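Local coordinates for protein protease Do-like 1, chloroplastic (Arabidopsis thaliana, PDB 3QO6) that acts as a serine protease of the thylakoid, required at high temperature, which may degrade damaged proteins and can cleave beta-casein, at residues 66-69 / 70-74; 218-221 / 222-226; 298-301 / 302-306; 287-291 / 292-296. One frame throughout, in Å; residues are numbered along the deposited sequence.

Interaction 1: 66-69 / 70-74; sequences IVTN and YHVIR
Asn69 lays its side chain alongside the imidazole of His71, both pointing the same way, amide and ring planes 25° apart. This is the end of strand 65-69 in a trypsin-like beta barrel, where the chain breaks into a short, weakly bonded helical turn bearing the histidine of the predicted charge relay. Asn69 CB sits 3.7 Å from His71 CE1, and Asn69 OD1 3.5 Å from the same carbon. His71 holds CG between its backbone N and its carbonyl carbon (chi1 83°), which swings the ring back beside Asn69; its ND1 is hydrogen-bonded to Asp101. The amide is pinned in turn, ND2 bonding to Asp101 O and OD1 accepting a weak bond from Gly181 N, so it is held between the residue that bonds His71 and the backbone next to Ser180. With Asn69 cut back to an alanine, Asp101 O would probably be left without this donor and the His71 ring without its amide neighbour. One residue earlier, Thr68 CG2 meets Ile73 CG1 at 3.7 Å, while its OG1 bonds to Ser56 O. The turn itself is closed by Val72 N, which bonds to Asn69 O at 3.2 Å.

Interaction 2: 218-221 / 222-226; sequences GGIV and DQLVR
Gln223 runs back along helix 214-227 over the backbone of Gly219, one turn earlier. Its CB lies 3.8 Å from Gly219 O, and CG, set beside its own backbone N (chi1 -62°), comes closer to that oxygen, at 3.5 Å. The extended link to CD then carries the amide past the carbonyl, and NE2 at the tip ends 3.8 Å from Gly219 O, a loose approach rather than a bond. With no side chain on Gly219, the glutamine rests directly on main chain; its other neighbour is Val230, in the loop beyond the helix. With an alanine here in place of Gln223, the Gly219 carbonyl would probably lose its cover and Val230 its packing partner. The backbone bond beneath is straight: Gln223 N reaches Gly219 O at 3.0 Å with an N-H...O angle of 171°. On the buried side Ile220 and Leu224 lie side by side, CG2 to CD1 3.6 Å, and with Val221 they face strand 102-107 of the protease barrel. Asp222 folds its carboxylate toward the same turn, bringing OD2 within 2.8 Å of Gly218 O, which Asp222 N already bonds. Two acceptors make no hydrogen bond, and the approach is probably unfavourable if the carboxylate is charged; the turn is thus likely to be held by its backbone bonds and its apolar face.

Interaction 3: 298-301 / 302-306; sequences SDLY and RILDQ
Asp299 and Arg302 pair across one turn of helix 297-304, the helix of the PDZ domain that follows the hairpin 285-293. The charged contact is a long salt bridge, Asp299 OD1 to Arg302 NH2 3.5 Å, with the two side chains side by side. The arginine chain runs extended as far as CD and then bends (chi3 45°), which turns the guanidinium back toward Asp299. There OD1 meets it at the edge, in its plane, although the carboxylate plane itself is turned 57° away. Asp299 O lies over one guanidinium face. Asp299 OD2 accepts a bond from Ser295 N just ahead of the helix, so the two carboxylate oxygens have separate partners, OD1 Arg302 and OD2 Ser295 N.

Backbone bonds frame the helix. Arg302 N reaches Ser298 O at 2.8 Å, Ile303 N bonds to Asp299 O, and Asp305 N reaches Tyr301 O at 2.9 Å.

Apolar packing comes from Leu300 and Leu304, lying side by side on the same flank of the helix. Leu300 packs on the bound peptide and Tyr301 OH hydrogen-bonds to its backbone, so this flank lines the peptide site, as the helix does in other PDZ domains. Outward, Asp305 makes a salt bridge to Lys100 of the protease domain, and Tyr301 and Arg302 touch its strand 164-166. Within the leucine pair, the branches that meet are Leu300 CD1 and Leu304 CD1, 3.9 Å apart.

Interaction 4: 287-291 / 292-296; sequences TSVNG and TKVSN
Thr287 sends its carbonyl across to the returning strand of a tight beta hairpin, where Val294 N bonds to its O at 2.8 Å. The bond is straight at hydrogen, 173°, and Lys293 CG crowds the same oxygen at 3.2 Å. The lysine chain then runs out fully extended. Thr287 OG1 is hydrogen-bonded to Glu316 OE2, and with Ser288 this threonine forms a classic beta bulge opposite that glutamate. Ser288 next pairs with Lys293 as an antiparallel non-hydrogen-bonded pair, CA to CA 4.0 Å, their side chains sharing one face of the sheet. Val289 turns to the other face. Its N bonds to Thr292 O at 2.9 Å, and its CG1 crosses over Val294 CG2 at 4.0 Å. CG1 comes there because it stands between the backbone N and carbonyl carbon of Val289 (chi1 66°). Asn290 and Gly291 make the turn, which a weak bond from Thr292 N to Asn290 O draws together. The backbone angles of Gly291 would jam a CB against the carbonyl O of the residue before. The hairpin lies against two neighbours: strand 312-318 pairs with strand 285-289, and helix 297-304 packs on Val289, Thr292 and Val294 through Leu300, Arg302 and Ile303.

Two neighbouring pairs divide between two domains. Against the protease barrel, interactions 1 and 2 touch where Val67 CG2 meets Val221 CG2 at 4.1 Å, so helix 214-227 packs behind the strand that leads to His71. In the PDZ domain, interaction 4 runs directly into interaction 3: Asp299 CB lies 3.8 Å from Val294 CA, and Arg302 NH2 3.7 Å from Thr292 CG2. The halves stay apart, nearest atoms of interactions 1 and 3 being about 15 Å apart and those of 2 and 3 about 9 Å. Lys100, beside Asp101 of the predicted charge relay, links interactions 2 and 3, touching Ile220 and salt-bridging Asp305. Bound peptide is met at His71 and also at the helix of interaction 3.

Interaction 1: 66-69 / 70-74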
ATOM      1  N   ILE B  66     -26.006   6.258  33.314  1.00 68.87           N
ATOM      2  CA  ILE B  66     -25.877   5.677  31.987  1.00 66.44           C
ATOM      3  C   ILE B  66     -24.639   4.754  31.936  1.00 66.02           C
ATOM      4  O   ILE B  66     -23.543   5.119  32.413  1.00 60.55           O
ATOM      5  CB  ILE B  66     -25.745   6.803  30.916  1.00 66.95           C
ATOM      6  CG1 ILE B  66     -26.907   7.794  31.037  1.00 64.46           C
ATOM      7  CG2 ILE B  66     -25.718   6.204  29.528  1.00 69.91           C
ATOM      8  CD1 ILE B  66     -28.286   7.218  30.709  1.00 62.22           C
ATOM      9  N   VAL B  67     -24.834   3.555  31.374  1.00 63.82           N
ATOM     10  CA  VAL B  67     -23.767   2.566  31.243  1.00 62.76           C
ATOM     11  C   VAL B  67     -23.208   2.509  29.827  1.00 62.14           C
ATOM     12  O   VAL B  67     -23.920   2.705  28.850  1.00 61.71           O
ATOM     13  CB  VAL B  67     -24.267   1.159  31.616  1.00 62.88           C
ATOM     14  CG1 VAL B  67     -23.097   0.193  31.723  1.00 58.26           C
ATOM     15  CG2 VAL B  67     -25.008   1.216  32.928  1.00 65.31           C
ATOM     16  N   THR B  68     -21.920   2.243  29.710  1.00 62.09           N
ATOM     17  CA  THR B  68     -21.330   2.150  28.398  1.00 61.51           C
ATOM     18  C   THR B  68     -19.976   1.494  28.504  1.00 62.52           C
ATOM     19  O   THR B  68     -19.576   1.033  29.560  1.00 60.31           O
ATOM     20  CB  THR B  68     -21.179   3.544  27.753  1.00 62.01           C
ATOM     21  OG1 THR B  68     -20.911   3.395  26.356  1.00 63.39           O
ATOM     22  CG2 THR B  68     -20.023   4.311  28.380  1.00 66.82           C
ATOM     23  N   ASN B  69     -19.280   1.434  27.383  1.00 65.58           N
ATOM     24  CA  ASN B  69     -17.957   0.858  27.354  1.00 67.17           C
ATOM     25  C   ASN B  69     -17.027   1.993  27.734  1.00 68.81           C
ATOM     26  O   ASN B  69     -17.217   3.154  27.321  1.00 66.34           O
ATOM     27  CB  ASN B  69     -17.592   0.367  25.934  1.00 69.00           C
ATOM     28  CG  ASN B  69     -18.061  -1.055  25.648  1.00 70.98           C
ATOM     29  OD1 ASN B  69     -18.436  -1.376  24.522  1.00 75.58           O
ATOM     30  ND2 ASN B  69     -18.028  -1.913  26.656  1.00 68.81           N
ATOM     31  N   TYR B  70     -16.020   1.673  28.526  1.00 67.24           N
ATOM     32  CA  TYR B  70     -15.084   2.701  28.865  1.00 68.02           C
ATOM     33  C   TYR B  70     -14.392   3.194  27.599  1.00 68.64           C
ATOM     34  O   TYR B  70     -14.248   4.411  27.414  1.00 68.63           O
ATOM     35  CB  TYR B  70     -14.043   2.183  29.833  1.00 68.67           C
ATOM     36  CG  TYR B  70     -12.897   3.141  30.004  1.00 69.33           C
ATOM     37  CD1 TYR B  70     -13.132   4.502  30.287  1.00 67.68           C
ATOM     38  CD2 TYR B  70     -11.578   2.692  29.918  1.00 67.83           C
ATOM     39  CE1 TYR B  70     -12.083   5.378  30.476  1.00 64.76           C
ATOM     40  CE2 TYR B  70     -10.524   3.559  30.109  1.00 67.73           C
ATOM     41  CZ  TYR B  70     -10.775   4.898  30.384  1.00 70.73           C
ATOM     42  OH  TYR B  70      -9.697   5.750  30.521  1.00 77.53           O
ATOM     43  N   HIS B  71     -13.991   2.271  26.712  1.00 64.68           N
ATOM     44  CA  HIS B  71     -13.277   2.701  25.508  1.00 62.87           C
ATOM     45  C   HIS B  71     -14.018   3.721  24.654  1.00 61.80           C
ATOM     46  O   HIS B  71     -13.411   4.394  23.841  1.00 61.03           O
ATOM     47  CB  HIS B  71     -12.802   1.504  24.653  1.00 63.04           C
ATOM     48  CG  HIS B  71     -13.842   0.932  23.738  1.00 66.90           C
ATOM     49  ND1 HIS B  71     -14.500  -0.249  24.006  1.00 63.31           N
ATOM     50  CD2 HIS B  71     -14.354   1.391  22.569  1.00 65.78           C
ATOM     51  CE1 HIS B  71     -15.377  -0.486  23.045  1.00 67.97           C
ATOM     52  NE2 HIS B  71     -15.309   0.494  22.163  1.00 63.07           N
ATOM     53  N   VAL B  72     -15.321   3.854  24.867  1.00 63.18           N
ATOM     54  CA  VAL B  72     -16.146   4.814  24.131  1.00 64.40           C
ATOM     55  C   VAL B  72     -15.992   6.224  24.727  1.00 69.90           C
ATOM     56  O   VAL B  72     -16.121   7.229  24.033  1.00 69.68           O
ATOM     57  CB  VAL B  72     -17.643   4.404  24.232  1.00 65.07           C
ATOM     58  CG1 VAL B  72     -18.552   5.536  23.790  1.00 62.39           C
ATOM     59  CG2 VAL B  72     -17.899   3.161  23.408  1.00 59.04           C
ATOM     60  N   ILE B  73     -15.715   6.266  26.028  1.00 75.19           N
ATOM     61  CA  ILE B  73     -15.573   7.483  26.827  1.00 74.98           C
ATOM     62  C   ILE B  73     -14.142   8.012  26.828  1.00 79.05           C
ATOM     63  O   ILE B  73     -13.911   9.225  26.891  1.00 79.33           O
ATOM     64  CB  ILE B  73     -16.025   7.168  28.288  1.00 74.21           C
ATOM     65  CG1 ILE B  73     -17.539   7.103  28.340  1.00 73.96           C
ATOM     66  CG2 ILE B  73     -15.493   8.148  29.279  1.00 78.51           C
ATOM     67  CD1 ILE B  73     -18.237   8.213  27.650  1.00 73.29           C
ATOM     68  N   ARG B  74     -13.179   7.099  26.770  1.00 79.97           N
ATOM     69  CA  ARG B  74     -11.773   7.480  26.782  1.00 82.10           C
ATOM     70  C   ARG B  74     -11.474   8.713  25.950  1.00 82.85           C
ATOM     71  O   ARG B  74     -11.930   8.825  24.807  1.00 81.16           O
ATOM     72  CB  ARG B  74     -10.906   6.334  26.258  1.00 86.49           C
ATOM     73  CG  ARG B  74     -10.433   5.346  27.304  1.00 90.80           C
ATOM     74  CD  ARG B  74      -8.986   5.605  27.716  1.00 97.39           C
ATOM     75  NE  ARG B  74      -8.053   5.369  26.618  1.00104.28           N
ATOM     76  CZ  ARG B  74      -6.855   5.941  26.512  1.00108.84           C
ATOM     77  NH1 ARG B  74      -6.419   6.797  27.443  1.00109.04           N
ATOM     78  NH2 ARG B  74      -6.098   5.666  25.457  1.00110.64           N
TER

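Interaction 2: 218-221 / 222-226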
ATOM      1  N   GLY B 218     -23.316  -5.659  36.410  1.00 75.08           N
ATOM      2  CA  GLY B 218     -24.065  -5.170  37.552  1.00 75.93           C
ATOM      3  C   GLY B 218     -23.227  -4.890  38.788  1.00 79.35           C
ATOM      4  O   GLY B 218     -23.450  -3.886  39.467  1.00 81.98           O
ATOM      5  N   GLY B 219     -22.270  -5.768  39.089  1.00 77.33           N
ATOM      6  CA  GLY B 219     -21.429  -5.561  40.251  1.00 71.28           C
ATOM      7  C   GLY B 219     -20.627  -4.282  40.110  1.00 73.35           C
ATOM      8  O   GLY B 219     -20.613  -3.437  41.010  1.00 72.31           O
ATOM      9  N   ILE B 220     -19.957  -4.155  38.964  1.00 72.28           N
ATOM     10  CA  ILE B 220     -19.129  -3.006  38.626  1.00 69.89           C
ATOM     11  C   ILE B 220     -19.919  -1.696  38.633  1.00 70.88           C
ATOM     12  O   ILE B 220     -19.427  -0.680  39.115  1.00 70.88           O
ATOM     13  CB  ILE B 220     -18.504  -3.215  37.246  1.00 72.62           C
ATOM     14  CG1 ILE B 220     -17.513  -4.365  37.329  1.00 70.57           C
ATOM     15  CG2 ILE B 220     -17.875  -1.907  36.719  1.00 72.53           C
ATOM     16  CD1 ILE B 220     -16.789  -4.598  36.037  1.00 72.42           C
ATOM     17  N   VAL B 221     -21.129  -1.697  38.090  1.00 69.45           N
ATOM     18  CA  VAL B 221     -21.906  -0.475  38.121  1.00 72.90           C
ATOM     19  C   VAL B 221     -22.228  -0.091  39.587  1.00 74.39           C
ATOM     20  O   VAL B 221     -22.210   1.099  39.920  1.00 73.82           O
ATOM     21  CB  VAL B 221     -23.204  -0.606  37.278  1.00 75.02           C
ATOM     22  CG1 VAL B 221     -24.109   0.610  37.475  1.00 70.13           C
ATOM     23  CG2 VAL B 221     -22.836  -0.716  35.803  1.00 77.91           C
ATOM     24  N   ASP B 222     -22.505  -1.071  40.460  1.00 71.33           N
ATOM     25  CA  ASP B 222     -22.789  -0.755  41.861  0.50 73.48           C
ATOM     26  C   ASP B 222     -21.582  -0.058  42.455  1.00 75.86           C
ATOM     27  O   ASP B 222     -21.670   1.092  42.909  1.00 78.22           O
ATOM     28  CB  ASP B 222     -23.070  -2.005  42.699  0.50 72.92           C
ATOM     29  CG  ASP B 222     -24.340  -2.697  42.296  0.50 76.93           C
ATOM     30  OD1 ASP B 222     -25.371  -2.008  42.163  0.50 76.91           O
ATOM     31  OD2 ASP B 222     -24.314  -3.934  42.114  0.50 78.30           O
ATOM     32  N   GLN B 223     -20.451  -0.752  42.441  1.00 72.24           N
ATOM     33  CA  GLN B 223     -19.232  -0.200  42.991  1.00 74.60           C
ATOM     34  C   GLN B 223     -18.872   1.142  42.409  1.00 73.07           C
ATOM     35  O   GLN B 223     -18.324   1.999  43.095  1.00 72.56           O
ATOM     36  CB  GLN B 223     -18.080  -1.147  42.765  1.00 77.80           C
ATOM     37  CG  GLN B 223     -18.255  -2.464  43.431  1.00 88.27           C
ATOM     38  CD  GLN B 223     -17.062  -3.327  43.173  1.00 96.15           C
ATOM     39  OE1 GLN B 223     -15.940  -2.984  43.576  1.00107.98           O
ATOM     40  NE2 GLN B 223     -17.273  -4.447  42.474  1.00 98.70           N
ATOM     41  N   LEU B 224     -19.175   1.335  41.140  1.00 72.96           N
ATOM     42  CA  LEU B 224     -18.851   2.595  40.519  1.00 74.02           C
ATOM     43  C   LEU B 224     -19.743   3.747  40.999  1.00 77.45           C
ATOM     44  O   LEU B 224     -19.284   4.894  41.101  1.00 77.79           O
ATOM     45  CB  LEU B 224     -18.927   2.457  39.004  1.00 71.52           C
ATOM     46  CG  LEU B 224     -17.743   1.764  38.339  1.00 69.87           C
ATOM     47  CD1 LEU B 224     -18.018   1.660  36.850  1.00 63.24           C
ATOM     48  CD2 LEU B 224     -16.456   2.560  38.593  1.00 65.67           C
ATOM     49  N   VAL B 225     -21.009   3.455  41.292  1.00 78.57           N
ATOM     50  CA  VAL B 225     -21.929   4.499  41.737  1.00 77.54           C
ATOM     51  C   VAL B 225     -21.689   4.836  43.209  1.00 80.52           C
ATOM     52  O   VAL B 225     -21.889   5.967  43.632  1.00 81.15           O
ATOM     53  CB  VAL B 225     -23.405   4.075  41.521  1.00 76.53           C
ATOM     54  CG1 VAL B 225     -24.318   5.084  42.135  1.00 72.09           C
ATOM     55  CG2 VAL B 225     -23.719   3.970  40.021  1.00 71.56           C
ATOM     56  N   ARG B 226     -21.238   3.852  43.977  1.00 81.25           N
ATOM     57  CA  ARG B 226     -20.971   4.041  45.395  1.00 81.27           C
ATOM     58  C   ARG B 226     -19.665   4.737  45.698  1.00 81.58           C
ATOM     59  O   ARG B 226     -19.619   5.678  46.489  1.00 85.97           O
ATOM     60  CB  ARG B 226     -20.891   2.710  46.108  1.00 83.40           C
ATOM     61  CG  ARG B 226     -22.154   1.946  46.205  1.00 85.79           C
ATOM     62  CD  ARG B 226     -21.903   0.800  47.132  1.00 89.80           C
ATOM     63  NE  ARG B 226     -23.030  -0.105  47.156  1.00 96.77           N
ATOM     64  CZ  ARG B 226     -22.985  -1.321  47.676  1.00100.99           C
ATOM     65  NH1 ARG B 226     -21.853  -1.770  48.221  1.00 96.45           N
ATOM     66  NH2 ARG B 226     -24.070  -2.089  47.632  1.00102.76           N
TER

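Interaction 3: 298-301 / 302-306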
ATOM      1  N   SER B 298      -2.590 -15.854  30.535  1.00 91.29           N
ATOM      2  CA  SER B 298      -4.027 -16.061  30.715  1.00 94.10           C
ATOM      3  C   SER B 298      -4.365 -16.816  31.993  1.00 93.62           C
ATOM      4  O   SER B 298      -5.298 -16.459  32.706  1.00 92.37           O
ATOM      5  CB  SER B 298      -4.612 -16.823  29.519  1.00 96.56           C
ATOM      6  OG  SER B 298      -5.855 -17.439  29.857  1.00102.51           O
ATOM      7  N   ASP B 299      -3.613 -17.875  32.268  1.00 95.31           N
ATOM      8  CA  ASP B 299      -3.856 -18.675  33.453  1.00 95.92           C
ATOM      9  C   ASP B 299      -3.698 -17.854  34.720  1.00 93.23           C
ATOM     10  O   ASP B 299      -4.537 -17.931  35.621  1.00 93.43           O
ATOM     11  CB  ASP B 299      -2.913 -19.886  33.496  1.00101.83           C
ATOM     12  CG  ASP B 299      -3.273 -20.954  32.456  1.00106.92           C
ATOM     13  OD1 ASP B 299      -4.480 -21.097  32.124  1.00106.31           O
ATOM     14  OD2 ASP B 299      -2.346 -21.665  31.991  1.00108.67           O
ATOM     15  N   LEU B 300      -2.631 -17.061  34.784  1.00 88.28           N
ATOM     16  CA  LEU B 300      -2.376 -16.232  35.953  1.00 83.09           C
ATOM     17  C   LEU B 300      -3.517 -15.237  36.101  1.00 82.88           C
ATOM     18  O   LEU B 300      -4.199 -15.199  37.121  1.00 81.04           O
ATOM     19  CB  LEU B 300      -1.048 -15.493  35.800  1.00 76.66           C
ATOM     20  CG  LEU B 300      -0.542 -14.728  37.026  1.00 78.05           C
ATOM     21  CD1 LEU B 300      -0.323 -15.710  38.192  1.00 68.05           C
ATOM     22  CD2 LEU B 300       0.762 -13.977  36.670  1.00 68.95           C
ATOM     23  N   TYR B 301      -3.729 -14.448  35.056  1.00 83.04           N
ATOM     24  CA  TYR B 301      -4.784 -13.453  35.044  1.00 83.11           C
ATOM     25  C   TYR B 301      -6.081 -14.022  35.520  1.00 85.37           C
ATOM     26  O   TYR B 301      -6.684 -13.519  36.458  1.00 86.71           O
ATOM     27  CB  TYR B 301      -4.999 -12.925  33.639  1.00 79.11           C
ATOM     28  CG  TYR B 301      -4.108 -11.775  33.305  1.00 80.53           C
ATOM     29  CD1 TYR B 301      -3.322 -11.795  32.146  1.00 77.13           C
ATOM     30  CD2 TYR B 301      -4.031 -10.667  34.148  1.00 75.19           C
ATOM     31  CE1 TYR B 301      -2.484 -10.744  31.835  1.00 76.92           C
ATOM     32  CE2 TYR B 301      -3.192  -9.614  33.850  1.00 78.90           C
ATOM     33  CZ  TYR B 301      -2.420  -9.656  32.687  1.00 79.76           C
ATOM     34  OH  TYR B 301      -1.588  -8.607  32.369  1.00 81.96           O
ATOM     35  N   ARG B 302      -6.500 -15.076  34.839  1.00 87.60           N
ATOM     36  CA  ARG B 302      -7.749 -15.745  35.121  1.00 92.96           C
ATOM     37  C   ARG B 302      -7.853 -16.105  36.592  1.00 93.69           C
ATOM     38  O   ARG B 302      -8.869 -15.829  37.235  1.00 94.94           O
ATOM     39  CB  ARG B 302      -7.853 -17.000  34.250  1.00 96.55           C
ATOM     40  CG  ARG B 302      -9.195 -17.709  34.282  1.00102.08           C
ATOM     41  CD  ARG B 302      -9.129 -19.010  33.477  1.00106.38           C
ATOM     42  NE  ARG B 302      -7.912 -19.774  33.763  1.00114.10           N
ATOM     43  CZ  ARG B 302      -7.524 -20.192  34.975  1.00118.08           C
ATOM     44  NH1 ARG B 302      -8.254 -19.936  36.061  1.00117.99           N
ATOM     45  NH2 ARG B 302      -6.381 -20.860  35.111  1.00117.73           N
ATOM     46  N   ILE B 303      -6.794 -16.692  37.134  1.00 92.95           N
ATOM     47  CA  ILE B 303      -6.812 -17.105  38.520  1.00 92.43           C
ATOM     48  C   ILE B 303      -6.897 -15.937  39.508  1.00 93.27           C
ATOM     49  O   ILE B 303      -7.665 -16.005  40.459  1.00 95.68           O
ATOM     50  CB  ILE B 303      -5.602 -17.990  38.822  1.00 94.22           C
ATOM     51  CG1 ILE B 303      -5.926 -18.922  39.976  1.00 98.41           C
ATOM     52  CG2 ILE B 303      -4.422 -17.145  39.183  1.00 98.08           C
ATOM     53  CD1 ILE B 303      -7.232 -19.675  39.793  1.00102.82           C
ATOM     54  N   LEU B 304      -6.135 -14.867  39.300  1.00 92.12           N
ATOM     55  CA  LEU B 304      -6.215 -13.721  40.208  1.00 91.72           C
ATOM     56  C   LEU B 304      -7.548 -13.016  40.066  1.00 92.31           C
ATOM     57  O   LEU B 304      -7.988 -12.317  40.968  1.00 93.30           O
ATOM     58  CB  LEU B 304      -5.125 -12.699  39.928  1.00 92.13           C
ATOM     59  CG  LEU B 304      -3.861 -12.732  40.781  1.00 91.31           C
ATOM     60  CD1 LEU B 304      -3.037 -13.968  40.468  1.00 88.16           C
ATOM     61  CD2 LEU B 304      -3.065 -11.476  40.488  1.00 93.75           C
ATOM     62  N   ASP B 305      -8.183 -13.190  38.919  1.00 93.50           N
ATOM     63  CA  ASP B 305      -9.470 -12.568  38.665  1.00 95.08           C
ATOM     64  C   ASP B 305     -10.470 -13.022  39.717  1.00 96.72           C
ATOM     65  O   ASP B 305     -11.525 -12.417  39.891  1.00 96.38           O
ATOM     66  CB  ASP B 305      -9.982 -12.990  37.296  1.00 97.28           C
ATOM     67  CG  ASP B 305     -10.862 -11.938  36.659  1.00103.44           C
ATOM     68  OD1 ASP B 305     -11.800 -12.336  35.929  1.00103.63           O
ATOM     69  OD2 ASP B 305     -10.604 -10.724  36.878  1.00103.90           O
ATOM     70  N   GLN B 306     -10.132 -14.098  40.414  1.00 97.34           N
ATOM     71  CA  GLN B 306     -11.007 -14.664  41.422  1.00 98.16           C
ATOM     72  C   GLN B 306     -10.671 -14.203  42.820  1.00 98.59           C
ATOM     73  O   GLN B 306     -11.400 -14.491  43.766  1.00101.03           O
ATOM     74  CB  GLN B 306     -10.924 -16.187  41.365  1.00103.26           C
ATOM     75  CG  GLN B 306     -11.461 -16.785  40.071  1.00110.35           C
ATOM     76  CD  GLN B 306     -12.980 -16.730  40.000  1.00114.41           C
ATOM     77  OE1 GLN B 306     -13.666 -17.609  40.536  1.00115.78           O
ATOM     78  NE2 GLN B 306     -13.514 -15.684  39.353  1.00113.93           N
TER

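Interaction 4: 287-291 / 292-296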
ATOM      1  N   THR B 287       4.540 -21.303  38.450  1.00 85.76           N
ATOM      2  CA  THR B 287       4.033 -22.528  37.854  1.00 88.70           C
ATOM      3  C   THR B 287       2.651 -22.855  38.409  1.00 92.12           C
ATOM      4  O   THR B 287       1.889 -23.633  37.827  1.00 92.31           O
ATOM      5  CB  THR B 287       5.013 -23.700  38.130  1.00 88.39           C
ATOM      6  OG1 THR B 287       5.084 -23.961  39.541  1.00 85.33           O
ATOM      7  CG2 THR B 287       6.421 -23.337  37.627  1.00 84.25           C
ATOM      8  N   SER B 288       2.330 -22.244  39.542  1.00 94.52           N
ATOM      9  CA  SER B 288       1.039 -22.454  40.169  1.00 97.63           C
ATOM     10  C   SER B 288       0.774 -21.354  41.185  1.00101.00           C
ATOM     11  O   SER B 288       1.700 -20.747  41.737  1.00101.33           O
ATOM     12  CB  SER B 288       0.990 -23.809  40.876  1.00 98.50           C
ATOM     13  OG  SER B 288       1.496 -23.715  42.201  1.00 98.61           O
ATOM     14  N   VAL B 289      -0.506 -21.095  41.414  1.00103.94           N
ATOM     15  CA  VAL B 289      -0.938 -20.093  42.371  1.00105.87           C
ATOM     16  C   VAL B 289      -2.012 -20.835  43.161  1.00107.87           C
ATOM     17  O   VAL B 289      -2.952 -21.382  42.575  1.00107.25           O
ATOM     18  CB  VAL B 289      -1.513 -18.865  41.656  1.00104.31           C
ATOM     19  CG1 VAL B 289      -2.790 -19.234  40.938  1.00107.54           C
ATOM     20  CG2 VAL B 289      -1.749 -17.766  42.642  1.00102.23           C
ATOM     21  N   ASN B 290      -1.849 -20.861  44.482  1.00109.01           N
ATOM     22  CA  ASN B 290      -2.738 -21.590  45.383  1.00111.21           C
ATOM     23  C   ASN B 290      -3.753 -22.535  44.726  1.00110.39           C
ATOM     24  O   ASN B 290      -4.904 -22.178  44.490  1.00109.78           O
ATOM     25  CB  ASN B 290      -3.447 -20.645  46.372  1.00112.57           C
ATOM     26  CG  ASN B 290      -4.231 -19.554  45.700  1.00113.58           C
ATOM     27  OD1 ASN B 290      -4.856 -19.765  44.665  1.00112.01           O
ATOM     28  ND2 ASN B 290      -4.229 -18.374  46.309  1.00114.69           N
ATOM     29  N   GLY B 291      -3.300 -23.751  44.434  1.00110.07           N
ATOM     30  CA  GLY B 291      -4.167 -24.744  43.835  1.00110.62           C
ATOM     31  C   GLY B 291      -4.061 -24.816  42.330  1.00112.19           C
ATOM     32  O   GLY B 291      -3.449 -25.731  41.780  1.00112.78           O
ATOM     33  N   THR B 292      -4.657 -23.839  41.661  1.00112.63           N
ATOM     34  CA  THR B 292      -4.646 -23.800  40.212  1.00112.17           C
ATOM     35  C   THR B 292      -3.254 -23.609  39.622  1.00111.91           C
ATOM     36  O   THR B 292      -2.452 -22.805  40.113  1.00110.01           O
ATOM     37  CB  THR B 292      -5.550 -22.689  39.705  1.00113.41           C
ATOM     38  OG1 THR B 292      -6.852 -22.841  40.286  1.00112.84           O
ATOM     39  CG2 THR B 292      -5.653 -22.748  38.187  1.00115.04           C
ATOM     40  N   LYS B 293      -2.983 -24.362  38.560  1.00110.72           N
ATOM     41  CA  LYS B 293      -1.704 -24.307  37.875  1.00109.17           C
ATOM     42  C   LYS B 293      -1.672 -23.142  36.907  1.00106.92           C
ATOM     43  O   LYS B 293      -2.698 -22.746  36.354  1.00106.91           O
ATOM     44  CB  LYS B 293      -1.449 -25.594  37.095  1.00111.56           C
ATOM     45  CG  LYS B 293      -0.154 -25.552  36.308  1.00116.11           C
ATOM     46  CD  LYS B 293       0.063 -26.801  35.472  1.00120.91           C
ATOM     47  CE  LYS B 293       1.448 -26.782  34.822  1.00122.94           C
ATOM     48  NZ  LYS B 293       1.695 -27.981  33.962  1.00125.81           N
ATOM     49  N   VAL B 294      -0.479 -22.614  36.689  1.00101.53           N
ATOM     50  CA  VAL B 294      -0.299 -21.492  35.793  1.00 99.25           C
ATOM     51  C   VAL B 294       0.701 -21.904  34.723  1.00 99.98           C
ATOM     52  O   VAL B 294       1.835 -22.259  35.044  1.00102.71           O
ATOM     53  CB  VAL B 294       0.253 -20.276  36.572  1.00 98.26           C
ATOM     54  CG1 VAL B 294       0.715 -19.219  35.619  1.00 97.57           C
ATOM     55  CG2 VAL B 294      -0.807 -19.724  37.511  1.00 95.02           C
ATOM     56  N   SER B 295       0.291 -21.873  33.458  1.00 99.45           N
ATOM     57  CA  SER B 295       1.190 -22.244  32.361  1.00 96.27           C
ATOM     58  C   SER B 295       1.545 -21.055  31.479  1.00 96.27           C
ATOM     59  O   SER B 295       2.483 -21.125  30.697  1.00 97.28           O
ATOM     60  CB  SER B 295       0.562 -23.328  31.486  1.00 95.35           C
ATOM     61  OG  SER B 295       0.610 -24.599  32.101  1.00 94.10           O
ATOM     62  N   ASN B 296       0.799 -19.963  31.619  1.00 96.27           N
ATOM     63  CA  ASN B 296       1.017 -18.753  30.819  1.00 93.12           C
ATOM     64  C   ASN B 296       0.280 -17.563  31.439  1.00 92.15           C
ATOM     65  O   ASN B 296      -0.330 -17.683  32.508  1.00 89.98           O
ATOM     66  CB  ASN B 296       0.453 -18.968  29.437  1.00 92.18           C
ATOM     67  CG  ASN B 296      -1.001 -19.322  29.486  1.00 92.28           C
ATOM     68  OD1 ASN B 296      -1.378 -20.492  29.414  1.00 92.51           O
ATOM     69  ND2 ASN B 296      -1.839 -18.308  29.655  1.00 94.27           N
TER